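PDB 7L15: T cell receptor gamma chain from Monodelphis domestica, which pairs with the T cell receptor mu chain to form the marsupial gamma-mu T cell receptor, which probably serves in antigen recognition. Local coordinates for residues N29-Y34 against S99-V104; C147-F152 against Y203-E208; N155-Y160 against Y184-W189. All blocks are in the same frame, centred on the assembly; numbering follows the deposited sequence.

Contact 1: N29-Y34 against S99-V104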
loop_
_atom_site.group_PDB
_atom_site.type_symbol
_atom_site.label_atom_id
_atom_site.label_comp_id
_atom_site.label_asym_id
_atom_site.label_seq_id
_atom_site.Cartn_x
_atom_site.Cartn_y
_atom_site.Cartn_z
ATOM N N ASN B 29 -2.149 -2.362 22.862
ATOM C CA ASN B 29 -1.815 -1.246 23.740
ATOM C C ASN B 29 -2.870 -0.141 23.658
ATOM O O ASN B 29 -2.545 1.007 23.333
ATOM C CB ASN B 29 -0.433 -0.689 23.429
ATOM C CG ASN B 29 0.641 -1.749 23.474
ATOM O OD1 ASN B 29 0.449 -2.818 24.045
ATOM N ND2 ASN B 29 1.780 -1.461 22.860
ATOM N N PRO B 30 -4.139 -0.456 23.929
ATOM C CA PRO B 30 -5.186 0.557 23.774
ATOM C C PRO B 30 -4.960 1.737 24.708
ATOM O O PRO B 30 -4.603 1.579 25.876
ATOM C CB PRO B 30 -6.472 -0.203 24.125
ATOM C CG PRO B 30 -6.122 -1.657 23.980
ATOM C CD PRO B 30 -4.688 -1.745 24.384
ATOM N N VAL B 31 -5.152 2.935 24.164
ATOM C CA VAL B 31 -5.079 4.177 24.917
ATOM C C VAL B 31 -6.417 4.896 24.968
ATOM O O VAL B 31 -6.485 6.017 25.483
ATOM C CB VAL B 31 -3.991 5.104 24.335
ATOM C CG1 VAL B 31 -3.500 6.115 25.370
ATOM C CG2 VAL B 31 -2.829 4.287 23.801
ATOM N N SER B 32 -7.482 4.294 24.438
ATOM C CA SER B 32 -8.759 4.977 24.320
ATOM C C SER B 32 -9.887 3.966 24.437
ATOM O O SER B 32 -9.713 2.772 24.178
ATOM C CB SER B 32 -8.877 5.740 22.987
ATOM O OG SER B 32 -10.070 6.507 22.949
ATOM N N ASP B 33 -11.062 4.467 24.801
ATOM C CA ASP B 33 -12.238 3.622 24.920
ATOM C C ASP B 33 -13.011 3.476 23.612
ATOM O O ASP B 33 -13.876 2.594 23.509
ATOM C CB ASP B 33 -13.162 4.172 26.005
ATOM C CG ASP B 33 -14.261 3.206 26.371
ATOM O OD1 ASP B 33 -13.960 2.007 26.539
ATOM O OD2 ASP B 33 -15.418 3.645 26.495
ATOM N N TYR B 34 -12.730 4.303 22.611
ATOM C CA TYR B 34 -13.521 4.332 21.387
ATOM C C TYR B 34 -12.733 3.750 20.222
ATOM O O TYR B 34 -11.546 4.055 20.040
ATOM C CB TYR B 34 -13.990 5.758 21.085
ATOM C CG TYR B 34 -14.861 6.270 22.197
ATOM C CD1 TYR B 34 -16.227 6.031 22.199
ATOM C CD2 TYR B 34 -14.308 6.921 23.289
ATOM C CE1 TYR B 34 -17.030 6.467 23.243
ATOM C CE2 TYR B 34 -15.099 7.359 24.344
ATOM C CZ TYR B 34 -16.457 7.133 24.312
ATOM O OH TYR B 34 -17.243 7.571 25.347
ATOM N N SER B 99 -8.102 4.723 16.134
ATOM C CA SER B 99 -8.206 5.103 17.536
ATOM C C SER B 99 -7.478 6.414 17.790
ATOM O O SER B 99 -6.366 6.625 17.297
ATOM C CB SER B 99 -7.636 4.019 18.460
ATOM O OG SER B 99 -7.924 4.342 19.805
ATOM N N TRP B 100 -8.109 7.284 18.573
ATOM C CA TRP B 100 -7.440 8.477 19.071
ATOM C C TRP B 100 -6.316 8.093 20.020
ATOM O O TRP B 100 -6.469 7.196 20.854
ATOM C CB TRP B 100 -8.430 9.382 19.804
ATOM C CG TRP B 100 -9.306 10.196 18.906
ATOM C CD1 TRP B 100 -10.657 10.093 18.773
ATOM C CD2 TRP B 100 -8.891 11.241 18.009
ATOM N NE1 TRP B 100 -11.113 11.009 17.848
ATOM C CE2 TRP B 100 -10.048 11.726 17.370
ATOM C CE3 TRP B 100 -7.653 11.809 17.687
ATOM C CZ2 TRP B 100 -10.008 12.748 16.426
ATOM C CZ3 TRP B 100 -7.614 12.829 16.752
ATOM C CH2 TRP B 100 -8.787 13.289 16.133
ATOM N N ASP B 101 -5.167 8.784 19.882
ATOM C CA ASP B 101 -4.041 8.702 20.827
ATOM C C ASP B 101 -3.540 10.136 21.045
ATOM O O ASP B 101 -2.540 10.572 20.463
ATOM C CB ASP B 101 -2.930 7.778 20.317
ATOM C CG ASP B 101 -1.808 7.583 21.333
ATOM O OD1 ASP B 101 -1.826 8.249 22.391
ATOM O OD2 ASP B 101 -0.906 6.754 21.074
ATOM N N GLY B 102 -4.243 10.870 21.903
ATOM C CA GLY B 102 -3.958 12.276 22.088
ATOM C C GLY B 102 -4.542 13.093 20.957
ATOM O O GLY B 102 -5.673 12.843 20.526
ATOM N N ARG B 103 -3.790 14.068 20.460
ATOM C CA ARG B 103 -4.242 14.831 19.313
ATOM C C ARG B 103 -4.019 14.089 18.001
ATOM O O ARG B 103 -4.265 14.662 16.940
ATOM C CB ARG B 103 -3.546 16.200 19.282
ATOM C CG ARG B 103 -2.035 16.152 19.505
ATOM C CD ARG B 103 -1.238 16.302 18.205
ATOM N NE ARG B 103 -1.273 17.664 17.664
ATOM C CZ ARG B 103 -2.054 18.058 16.662
ATOM N NH1 ARG B 103 -2.010 19.318 16.244
ATOM N NH2 ARG B 103 -2.880 17.196 16.077
ATOM N N VAL B 104 -3.571 12.835 18.053
ATOM C CA VAL B 104 -3.202 12.063 16.871
ATOM C C VAL B 104 -4.135 10.871 16.757
ATOM O O VAL B 104 -4.359 10.160 17.744
ATOM C CB VAL B 104 -1.739 11.593 16.938
ATOM C CG1 VAL B 104 -1.499 10.409 15.975
ATOM C CG2 VAL B 104 -0.812 12.750 16.613
#
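Ser-32 sits in the first complementarity-determining loop of the V-set domain, between strands 21-28 and 34-40. Its CB faces the start of the third such loop. There it meets Trp-100 O at 3.5 Å and Ser-99 OG at 3.6 Å. Ser-32 OG, anti to the backbone N (chi1 -174°), receives a weak but straight bond from Tyr-34 N, 3.5 Å from Ser-32 OG at an angle of 178°, though this oxygen is less surely placed. Ser-99 OG gives a weak bond to Trp-100 O within its own segment, and touches Tyr-34 O. One residue before Ser-32, the Val-31 side chain crosses that of Asp-101 obliquely, each methyl near one carboxylate oxygen: CG1 lies 4.0 Å from OD1, CG2 4.1 Å from OD2. Asp-101 opens a type II' turn and pairs with Val-104: a good bond runs from Asp-101 N to Val-104 O at 2.7 Å, a weak one back. Trp-100 turns to the mu chain: there NE1 bonds Asp-116 O and the ring makes a cation-pi contact with Arg-108. The loops thus meet by van der Waals contact alone; the serine hydroxyls bond weakly within their own segments, and Trp-100 NE1 bonds the mu chain.

Contact 2: C147-F152 against Y203-E208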
loop_
_atom_site.group_PDB
_atom_site.type_symbol
_atom_site.label_atom_id
_atom_site.label_comp_id
_atom_site.label_asym_id
_atom_site.label_seq_id
_atom_site.Cartn_x
_atom_site.Cartn_y
_atom_site.Cartn_z
ATOM N N CYS B 147 10.158 -13.738 -5.923
ATOM C CA CYS B 147 8.979 -14.572 -5.756
ATOM C C CYS B 147 7.851 -14.071 -6.643
ATOM O O CYS B 147 7.371 -12.945 -6.468
ATOM C CB CYS B 147 8.495 -14.640 -4.312
ATOM S SG CYS B 147 7.064 -15.781 -4.284
ATOM N N LEU B 148 7.403 -14.935 -7.550
ATOM C CA LEU B 148 6.203 -14.715 -8.347
ATOM C C LEU B 148 5.026 -15.436 -7.686
ATOM O O LEU B 148 5.098 -16.637 -7.407
ATOM C CB LEU B 148 6.416 -15.221 -9.773
ATOM C CG LEU B 148 5.173 -15.414 -10.657
ATOM C CD1 LEU B 148 4.509 -14.075 -10.969
ATOM C CD2 LEU B 148 5.547 -16.113 -11.944
ATOM N N LEU B 149 3.959 -14.708 -7.418
ATOM C CA LEU B 149 2.717 -15.299 -6.932
ATOM C C LEU B 149 1.721 -15.280 -8.080
ATOM O O LEU B 149 1.437 -14.213 -8.628
ATOM C CB LEU B 149 2.169 -14.512 -5.748
ATOM C CG LEU B 149 2.996 -14.484 -4.467
ATOM C CD1 LEU B 149 2.292 -13.596 -3.486
ATOM C CD2 LEU B 149 3.125 -15.909 -3.895
ATOM N N GLU B 150 1.178 -16.432 -8.455
ATOM C CA GLU B 150 0.297 -16.382 -9.611
ATOM C C GLU B 150 -1.062 -17.001 -9.346
ATOM O O GLU B 150 -1.272 -17.766 -8.398
ATOM C CB GLU B 150 0.918 -17.032 -10.852
ATOM C CG GLU B 150 1.619 -18.324 -10.656
ATOM C CD GLU B 150 2.189 -18.839 -11.970
ATOM O OE1 GLU B 150 2.563 -18.002 -12.828
ATOM O OE2 GLU B 150 2.242 -20.075 -12.151
ATOM N N ASP B 151 -1.989 -16.599 -10.215
ATOM C CA ASP B 151 -3.301 -17.216 -10.353
ATOM C C ASP B 151 -4.120 -17.118 -9.070
ATOM O O ASP B 151 -4.761 -18.087 -8.653
ATOM C CB ASP B 151 -3.173 -18.670 -10.804
ATOM C CG ASP B 151 -4.458 -19.195 -11.394
ATOM O OD1 ASP B 151 -5.134 -18.396 -12.068
ATOM O OD2 ASP B 151 -4.796 -20.383 -11.191
ATOM N N PHE B 152 -4.121 -15.942 -8.436
ATOM C CA PHE B 152 -4.954 -15.751 -7.255
ATOM C C PHE B 152 -6.155 -14.867 -7.574
ATOM O O PHE B 152 -6.205 -14.179 -8.599
ATOM C CB PHE B 152 -4.158 -15.201 -6.045
ATOM C CG PHE B 152 -3.374 -13.923 -6.304
ATOM C CD1 PHE B 152 -3.978 -12.686 -6.217
ATOM C CD2 PHE B 152 -2.011 -13.974 -6.569
ATOM C CE1 PHE B 152 -3.248 -11.509 -6.423
ATOM C CE2 PHE B 152 -1.262 -12.801 -6.775
ATOM C CZ PHE B 152 -1.882 -11.574 -6.716
ATOM N N TYR B 203 10.177 -15.356 3.694
ATOM C CA TYR B 203 9.245 -14.706 2.788
ATOM C C TYR B 203 7.824 -15.014 3.246
ATOM O O TYR B 203 7.491 -16.179 3.504
ATOM C CB TYR B 203 9.470 -15.188 1.351
ATOM C CG TYR B 203 8.400 -14.744 0.368
ATOM C CD1 TYR B 203 8.472 -13.503 -0.252
ATOM C CD2 TYR B 203 7.314 -15.569 0.073
ATOM C CE1 TYR B 203 7.491 -13.094 -1.154
ATOM C CE2 TYR B 203 6.316 -15.169 -0.817
ATOM C CZ TYR B 203 6.413 -13.939 -1.431
ATOM O OH TYR B 203 5.433 -13.556 -2.319
ATOM N N PHE B 204 6.991 -13.977 3.339
ATOM C CA PHE B 204 5.616 -14.099 3.816
ATOM C C PHE B 204 4.626 -13.580 2.786
ATOM O O PHE B 204 4.891 -12.588 2.105
ATOM C CB PHE B 204 5.374 -13.282 5.076
ATOM C CG PHE B 204 6.261 -13.622 6.212
ATOM C CD1 PHE B 204 7.434 -12.930 6.417
ATOM C CD2 PHE B 204 5.896 -14.606 7.115
ATOM C CE1 PHE B 204 8.248 -13.233 7.501
ATOM C CE2 PHE B 204 6.706 -14.907 8.199
ATOM C CZ PHE B 204 7.879 -14.221 8.388
ATOM N N TYR B 205 3.441 -14.191 2.736
ATOM C CA TYR B 205 2.337 -13.550 2.035
ATOM C C TYR B 205 1.009 -13.842 2.726
ATOM O O TYR B 205 0.837 -14.871 3.382
ATOM C CB TYR B 205 2.278 -13.951 0.540
ATOM C CG TYR B 205 2.025 -15.411 0.243
ATOM C CD1 TYR B 205 3.072 -16.320 0.186
ATOM C CD2 TYR B 205 0.734 -15.875 -0.014
ATOM C CE1 TYR B 205 2.834 -17.660 -0.109
ATOM C CE2 TYR B 205 0.489 -17.191 -0.311
ATOM C CZ TYR B 205 1.532 -18.086 -0.349
ATOM O OH TYR B 205 1.248 -19.400 -0.640
ATOM N N GLN B 206 0.075 -12.906 2.574
ATOM C CA GLN B 206 -1.287 -13.031 3.064
ATOM C C GLN B 206 -2.261 -12.881 1.904
ATOM O O GLN B 206 -2.024 -12.119 0.959
ATOM C CB GLN B 206 -1.625 -11.972 4.131
ATOM C CG GLN B 206 -0.846 -12.104 5.421
ATOM C CD GLN B 206 -0.979 -10.866 6.287
ATOM O OE1 GLN B 206 -2.071 -10.339 6.453
ATOM N NE2 GLN B 206 0.136 -10.385 6.820
ATOM N N HIS B 207 -3.371 -13.599 1.998
ATOM C CA HIS B 207 -4.373 -13.573 0.951
ATOM C C HIS B 207 -5.673 -14.082 1.537
ATOM O O HIS B 207 -5.667 -14.901 2.465
ATOM C CB HIS B 207 -3.967 -14.425 -0.248
ATOM C CG HIS B 207 -4.859 -14.232 -1.425
ATOM N ND1 HIS B 207 -6.006 -14.969 -1.614
ATOM C CD2 HIS B 207 -4.810 -13.338 -2.440
ATOM C CE1 HIS B 207 -6.607 -14.566 -2.719
ATOM N NE2 HIS B 207 -5.897 -13.579 -3.242
ATOM N N GLU B 208 -6.788 -13.597 0.977
ATOM C CA GLU B 208 -8.088 -13.919 1.552
ATOM C C GLU B 208 -8.370 -15.420 1.489
ATOM O O GLU B 208 -9.053 -15.959 2.365
ATOM C CB GLU B 208 -9.192 -13.118 0.848
ATOM C CG GLU B 208 -10.591 -13.349 1.412
ATOM C CD GLU B 208 -11.705 -12.707 0.573
ATOM O OE1 GLU B 208 -11.417 -11.798 -0.239
ATOM O OE2 GLU B 208 -12.880 -13.112 0.728
HETATM O O HOH W 1 5.809 -11.858 -4.070
#
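The contact spans the beta sandwich of the C1-set domain, between strand 142-152 of one sheet and strand 201-206 of the other. The axes of strands 147-150 and 203-206 approach to 10.3 Å and run nearly parallel, 21° apart. Cys-147 points at Tyr-203. Its CB lies over one face of the ring, 3.9 Å from the Tyr-203 centroid and offset toward the rim. Its SG, anti to the backbone N, reaches the phenol end of the ring, 3.4 Å from Tyr-203 OH. This is a Cys sulfur-aromatic contact. Tyr-203 OH is also linked to Cys-147 O through a water, which lies 2.5 Å from that hydroxyl and donates to the carbonyl.

C1-set domains usually join these two strands by a disulfide. Here Tyr-203 probably occupies the place of the second cysteine. Its ring also meets Trp-161 and Phe-129 edge-to-face.

Leu-149 reaches tip to tip with Tyr-203, its CD1 3.4 Å from Tyr-203 OH. Its CD2 sits over the centre of the Tyr-205 ring, 4.2 Å from the centroid and 12° off the normal.

Past a G1 beta bulge formed by Asp-151 and Phe-152 opposite Tyr-184, Phe-152 crosses His-207 obliquely, ring planes at 64°. Phe-152 CD1 touches His-207 NE2 at 3.7 Å. Both imidazole nitrogens are bonded nearby, NE2 to Pro-154 O and ND1 to Asp-209 N, which fixes the turn of the ring.

Contact 3: N155-Y160 against Y184-W189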
loop_
_atom_site.group_PDB
_atom_site.type_symbol
_atom_site.label_atom_id
_atom_site.label_comp_id
_atom_site.label_asym_id
_atom_site.label_seq_id
_atom_site.Cartn_x
_atom_site.Cartn_y
_atom_site.Cartn_z
ATOM N N ASN B 155 -7.827 -9.746 -6.410
ATOM C CA ASN B 155 -6.589 -9.030 -6.738
ATOM C C ASN B 155 -6.008 -8.251 -5.558
ATOM O O ASN B 155 -5.601 -7.102 -5.714
ATOM C CB ASN B 155 -6.843 -8.099 -7.923
ATOM C CG ASN B 155 -7.890 -7.030 -7.624
ATOM O OD1 ASN B 155 -8.730 -7.190 -6.747
ATOM N ND2 ASN B 155 -7.841 -5.920 -8.373
ATOM N N VAL B 156 -5.984 -8.848 -4.373
ATOM C CA VAL B 156 -5.457 -8.217 -3.171
ATOM C C VAL B 156 -4.493 -9.204 -2.534
ATOM O O VAL B 156 -4.843 -10.371 -2.329
ATOM C CB VAL B 156 -6.579 -7.837 -2.179
ATOM C CG1 VAL B 156 -5.996 -7.165 -0.961
ATOM C CG2 VAL B 156 -7.615 -6.936 -2.829
ATOM N N VAL B 157 -3.288 -8.743 -2.210
ATOM C CA VAL B 157 -2.281 -9.617 -1.629
ATOM C C VAL B 157 -1.255 -8.737 -0.938
ATOM O O VAL B 157 -1.065 -7.574 -1.305
ATOM C CB VAL B 157 -1.645 -10.531 -2.711
ATOM C CG1 VAL B 157 -0.748 -9.710 -3.633
ATOM C CG2 VAL B 157 -0.871 -11.708 -2.082
ATOM N N LYS B 158 -0.616 -9.287 0.087
ATOM C CA LYS B 158 0.392 -8.596 0.877
ATOM C C LYS B 158 1.582 -9.533 1.024
ATOM O O LYS B 158 1.408 -10.702 1.382
ATOM C CB LYS B 158 -0.180 -8.203 2.244
ATOM C CG LYS B 158 0.810 -7.573 3.214
ATOM C CD LYS B 158 0.108 -7.109 4.500
ATOM C CE LYS B 158 1.072 -6.443 5.491
ATOM N NZ LYS B 158 0.406 -6.176 6.805
ATOM N N THR B 159 2.776 -9.042 0.697
ATOM C CA THR B 159 3.987 -9.851 0.714
ATOM C C THR B 159 5.097 -9.056 1.384
ATOM O O THR B 159 5.138 -7.828 1.281
ATOM C CB THR B 159 4.442 -10.263 -0.696
ATOM O OG1 THR B 159 4.888 -9.106 -1.408
ATOM C CG2 THR B 159 3.315 -10.906 -1.475
ATOM N N TYR B 160 5.994 -9.759 2.078
ATOM C CA TYR B 160 7.112 -9.094 2.728
ATOM C C TYR B 160 8.245 -10.094 2.953
ATOM O O TYR B 160 8.030 -11.305 3.058
ATOM C CB TYR B 160 6.692 -8.400 4.043
ATOM C CG TYR B 160 5.680 -9.144 4.927
ATOM C CD1 TYR B 160 4.349 -9.244 4.551
ATOM C CD2 TYR B 160 6.055 -9.702 6.147
ATOM C CE1 TYR B 160 3.416 -9.910 5.337
ATOM C CE2 TYR B 160 5.115 -10.370 6.964
ATOM C CZ TYR B 160 3.794 -10.465 6.543
ATOM O OH TYR B 160 2.828 -11.114 7.289
ATOM N N TYR B 184 -5.200 -13.188 -11.036
ATOM C CA TYR B 184 -4.225 -12.116 -10.914
ATOM C C TYR B 184 -2.895 -12.672 -10.432
ATOM O O TYR B 184 -2.824 -13.761 -9.861
ATOM C CB TYR B 184 -4.710 -11.023 -9.951
ATOM C CG TYR B 184 -5.950 -10.291 -10.421
ATOM C CD1 TYR B 184 -7.219 -10.806 -10.190
ATOM C CD2 TYR B 184 -5.848 -9.071 -11.086
ATOM C CE1 TYR B 184 -8.359 -10.129 -10.622
ATOM C CE2 TYR B 184 -6.967 -8.391 -11.514
ATOM C CZ TYR B 184 -8.223 -8.920 -11.286
ATOM O OH TYR B 184 -9.332 -8.227 -11.730
ATOM N N SER B 185 -1.833 -11.893 -10.638
ATOM C CA SER B 185 -0.513 -12.298 -10.183
ATOM C C SER B 185 0.291 -11.074 -9.760
ATOM O O SER B 185 -0.054 -9.936 -10.080
ATOM C CB SER B 185 0.215 -13.081 -11.277
ATOM O OG SER B 185 0.454 -12.243 -12.377
ATOM N N GLN B 186 1.383 -11.320 -9.038
ATOM C CA GLN B 186 2.279 -10.245 -8.628
ATOM C C GLN B 186 3.652 -10.824 -8.360
ATOM O O GLN B 186 3.768 -11.882 -7.742
ATOM C CB GLN B 186 1.794 -9.525 -7.364
ATOM C CG GLN B 186 2.689 -8.375 -6.974
ATOM C CD GLN B 186 2.292 -7.729 -5.663
ATOM O OE1 GLN B 186 2.115 -8.409 -4.658
ATOM N NE2 GLN B 186 2.154 -6.402 -5.669
ATOM N N VAL B 187 4.691 -10.131 -8.819
ATOM C CA VAL B 187 6.062 -10.535 -8.535
ATOM C C VAL B 187 6.667 -9.533 -7.559
ATOM O O VAL B 187 6.400 -8.338 -7.645
ATOM C CB VAL B 187 6.894 -10.654 -9.830
ATOM C CG1 VAL B 187 7.149 -9.327 -10.417
ATOM C CG2 VAL B 187 8.198 -11.338 -9.558
ATOM N N SER B 188 7.448 -10.020 -6.605
ATOM C CA SER B 188 8.307 -9.137 -5.825
ATOM C C SER B 188 9.714 -9.700 -5.807
ATOM O O SER B 188 9.936 -10.888 -6.053
ATOM C CB SER B 188 7.825 -8.957 -4.387
ATOM O OG SER B 188 8.155 -10.092 -3.625
ATOM N N TRP B 189 10.678 -8.841 -5.502
ATOM C CA TRP B 189 12.052 -9.315 -5.549
ATOM C C TRP B 189 12.933 -8.518 -4.595
ATOM O O TRP B 189 12.658 -7.358 -4.283
ATOM C CB TRP B 189 12.598 -9.268 -6.977
ATOM C CG TRP B 189 12.724 -7.910 -7.643
ATOM C CD1 TRP B 189 13.873 -7.179 -7.793
ATOM C CD2 TRP B 189 11.694 -7.174 -8.322
ATOM N NE1 TRP B 189 13.616 -6.027 -8.497
ATOM C CE2 TRP B 189 12.292 -6.002 -8.844
ATOM C CE3 TRP B 189 10.328 -7.388 -8.541
ATOM C CZ2 TRP B 189 11.569 -5.044 -9.569
ATOM C CZ3 TRP B 189 9.608 -6.434 -9.257
ATOM C CH2 TRP B 189 10.233 -5.278 -9.764
#
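One CH-pi contact dominates the meeting of the loop leading into strand 158-163 with strand 183-193. Asn-155 CB stands over the centre of the Tyr-184 ring, 3.3 Å from the centroid and only 7° off the ring normal. This is close packing: CB is 3.4 Å from Tyr-184 CG and almost as near to the other ring carbons. Asn-155 CG takes the crowded position between backbone N and carbonyl carbon (chi1 62°). The two side chains thus lie alongside each other and point the same way, with the amide plane tilted 41° from the ring.

Apolar groups against polar tips make up the next kind. Val-157 CG1 touches Gln-186 OE1 at 3.3 Å, and Thr-159 CG2 lies 4.2 Å from the same Gln-186 OE1. Gln-186 reaches across with an extended chain, but its NE2 bonds Gly-175 O in the neighbouring strand 173-180.

Hydroxyl against hydroxyl is the last. Thr-159 OG1 and Ser-188 OG are 4.1 Å apart, which is packing and not a bond. Ser-188 OG is taken by the indole N-H of Trp-161. Thr-159 also packs on Leu-149, Tyr-203 and Tyr-205.

The contact joins the two sheets of the C1-set sandwich. Its chemistry implies that they are held here by side-chain packing, with Gln-186 NE2 and the hydroxyl oxygen of Ser-188 bonded to residues beyond the two segments.

Contact 1 belongs to the V-set domain, contacts 2 and 3 to the C1-set domain. Contact 1 lies on the opposite side of the chain's centre, its own centre 33 Å from that of contact 2 and 32 Å from that of contact 3. Its nearest atoms remain about 17 Å from contact 3. It borders the mu chain, and Arg-103 touches a bound NAG. Contacts 2 and 3 are close neighbours, with centres 5 Å apart, and bridge the same two sheets. Contact 3 is nested in the loop closed by contact 2. A probable hydrogen bond links Phe-152 O to Tyr-184 N at 2.8 Å; another links Gln-206 NE2 to Tyr-160 OH.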